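Local coordinates for possible transcriptional regulatory arsR-family protein (Mycobacterium bovis, PDB 3GW2), which probably binds DNA as a winged helix-turn-helix transcriptional regulator, in a regulatory network that coordinates tolerance to the antitubercular drug bedaquiline, at residues A[36-42]-A[76-81]. Residues are numbered along the deposited sequence.
Sequences QGERAVE and RQYYRI
Residues 36-42 run antiparallel to strand 76-81, adding a two-residue strand, 39-40, beside the beta hairpin 68-81, the wing of the winged helix-turn-helix fold of ArsR regulators. Arg39 and Tyr79 form a hydrogen-bonded pair, with Arg39 N to Tyr79 O at 3.1 Å and Tyr79 N to Arg39 O at 2.9 Å; Ala40 and Tyr78 follow as a non-hydrogen-bonded pair, their CA atoms 4.2 Å apart. At Val41 the backbone turns helical (-51/-47), yet Val41 N still reaches Gln77 O at 3.0 Å, so strand pairing runs directly into helix 41-48, with Ala40 at the N-cap position. Glu38 lies extended between Tyr78 and Arg80: its CD is 3.6 Å from Tyr78 CB and its CB 3.6 Å from Arg80 CB, while its carboxylate forms a salt bridge with Arg71 on strand 68-73. The Tyr78 ring (chi1 m) lies alongside Ala40, with Ala40 CB 3.7 Å from Tyr78 CE1. On the side of the sheet that carries Tyr79, Val41 (chi1 t) sets CG2 3.7 Å from Tyr79 CE2, at the edge of the ring, and both side chains touch Leu59 of helix 52-64. In the first turn of the helix, Glu42 OE1 meets NH1 of Arg76, at the start of strand 76-81, at 2.7 Å in a salt bridge whose hydrogen bond is weak in angle. Main-chain bonds thus fix the register between the wing and the start of the helix-turn-helix, with apolar contacts toward helix 52-64 and one salt bridge, Glu42 to Arg76, at the exposed end.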
# COMPACT_ATOMS: atom_id res chain seq x y z
N GLN A 36 4.31 -10.71 15.64
CA GLN A 36 3.32 -10.09 16.51
C GLN A 36 3.84 -9.84 17.95
O GLN A 36 4.70 -10.56 18.49
CB GLN A 36 2.00 -10.88 16.48
CG GLN A 36 0.80 -10.23 17.19
CD GLN A 36 0.06 -9.18 16.37
OE1 GLN A 36 -0.18 -9.35 15.16
NE2 GLN A 36 -0.34 -8.10 17.03
N GLY A 37 3.30 -8.79 18.56
CA GLY A 37 3.57 -8.43 19.93
C GLY A 37 3.77 -6.94 19.98
O GLY A 37 4.70 -6.41 19.36
N GLU A 38 2.89 -6.26 20.71
CA GLU A 38 2.98 -4.82 20.94
C GLU A 38 4.32 -4.42 21.57
O GLU A 38 4.87 -5.16 22.38
CB GLU A 38 1.79 -4.39 21.79
CG GLU A 38 2.05 -3.28 22.78
CD GLU A 38 0.93 -3.14 23.79
OE1 GLU A 38 1.13 -3.51 24.96
OE2 GLU A 38 -0.15 -2.65 23.42
N ARG A 39 4.86 -3.27 21.17
CA ARG A 39 6.11 -2.78 21.77
C ARG A 39 6.05 -1.28 22.03
O ARG A 39 5.29 -0.56 21.38
CB ARG A 39 7.34 -3.19 20.93
CG ARG A 39 7.33 -4.69 20.52
CD ARG A 39 8.67 -5.45 20.62
NE ARG A 39 9.46 -5.11 21.81
CZ ARG A 39 10.71 -5.54 22.02
NH1 ARG A 39 11.31 -6.31 21.14
NH2 ARG A 39 11.36 -5.18 23.12
N ALA A 40 6.84 -0.81 23.00
CA ALA A 40 6.97 0.61 23.31
C ALA A 40 7.77 1.32 22.21
O ALA A 40 8.62 0.71 21.58
CB ALA A 40 7.65 0.82 24.68
N VAL A 41 7.51 2.60 22.02
CA VAL A 41 8.22 3.43 21.04
C VAL A 41 9.75 3.31 21.20
O VAL A 41 10.48 3.14 20.21
CB VAL A 41 7.80 4.93 21.17
CG1 VAL A 41 8.58 5.81 20.19
CG2 VAL A 41 6.30 5.07 20.96
N GLU A 42 10.21 3.42 22.46
CA GLU A 42 11.64 3.36 22.79
C GLU A 42 12.24 2.07 22.25
O GLU A 42 13.29 2.07 21.60
CB GLU A 42 11.82 3.42 24.32
CG GLU A 42 12.91 4.37 24.78
CD GLU A 42 13.40 4.09 26.21
OE1 GLU A 42 12.56 3.92 27.14
OE2 GLU A 42 14.65 4.03 26.42
N ARG A 76 5.23 6.27 28.72
CA ARG A 76 5.49 5.44 27.54
C ARG A 76 4.27 5.35 26.65
O ARG A 76 3.15 5.60 27.09
CB ARG A 76 5.91 4.03 27.95
CG ARG A 76 6.95 4.03 29.05
CD ARG A 76 7.88 2.84 28.97
NE ARG A 76 9.12 3.12 29.69
CZ ARG A 76 10.13 3.85 29.20
NH1 ARG A 76 10.05 4.36 27.97
NH2 ARG A 76 11.21 4.06 29.94
N GLN A 77 4.50 4.97 25.40
CA GLN A 77 3.46 4.74 24.42
C GLN A 77 3.72 3.37 23.78
O GLN A 77 4.85 3.06 23.38
CB GLN A 77 3.54 5.84 23.37
CG GLN A 77 2.23 6.51 23.03
CD GLN A 77 2.36 7.47 21.86
OE1 GLN A 77 3.47 7.74 21.38
NE2 GLN A 77 1.24 7.98 21.38
N TYR A 78 2.69 2.55 23.72
CA TYR A 78 2.80 1.20 23.16
C TYR A 78 2.01 1.11 21.86
O TYR A 78 0.84 1.50 21.80
CB TYR A 78 2.32 0.15 24.16
CG TYR A 78 3.17 0.07 25.41
CD1 TYR A 78 4.21 -0.85 25.52
CD2 TYR A 78 2.94 0.92 26.50
CE1 TYR A 78 5.01 -0.92 26.67
CE2 TYR A 78 3.73 0.86 27.65
CZ TYR A 78 4.76 -0.06 27.73
OH TYR A 78 5.55 -0.12 28.86
N TYR A 79 2.66 0.60 20.82
CA TYR A 79 2.03 0.46 19.51
C TYR A 79 1.85 -1.01 19.17
O TYR A 79 2.69 -1.83 19.54
CB TYR A 79 2.89 1.10 18.42
CG TYR A 79 2.71 2.59 18.27
CD1 TYR A 79 1.87 3.10 17.28
CD2 TYR A 79 3.35 3.49 19.13
CE1 TYR A 79 1.69 4.47 17.12
CE2 TYR A 79 3.18 4.88 18.98
CZ TYR A 79 2.34 5.35 17.96
OH TYR A 79 2.15 6.70 17.77
N ARG A 80 0.77 -1.33 18.48
CA ARG A 80 0.58 -2.66 17.94
C ARG A 80 -0.13 -2.62 16.60
O ARG A 80 -0.84 -1.67 16.27
CB ARG A 80 -0.18 -3.58 18.89
CG ARG A 80 -1.20 -2.92 19.79
CD ARG A 80 -2.38 -2.34 19.08
NE ARG A 80 -3.67 -2.66 19.72
CZ ARG A 80 -4.21 -2.00 20.74
NH1 ARG A 80 -3.60 -0.98 21.32
NH2 ARG A 80 -5.39 -2.39 21.20
N ILE A 81 0.06 -3.70 15.87
CA ILE A 81 -0.68 -3.98 14.64
C ILE A 81 -2.17 -3.92 14.94
O ILE A 81 -2.64 -4.53 15.88
CB ILE A 81 -0.21 -5.32 14.05
CG1 ILE A 81 1.14 -5.07 13.35
CG2 ILE A 81 -1.28 -5.97 13.11
CD1 ILE A 81 1.83 -6.31 12.88
O HOH W 1 1.47 -6.17 17.44
O HOH W 2 8.28 4.39 25.04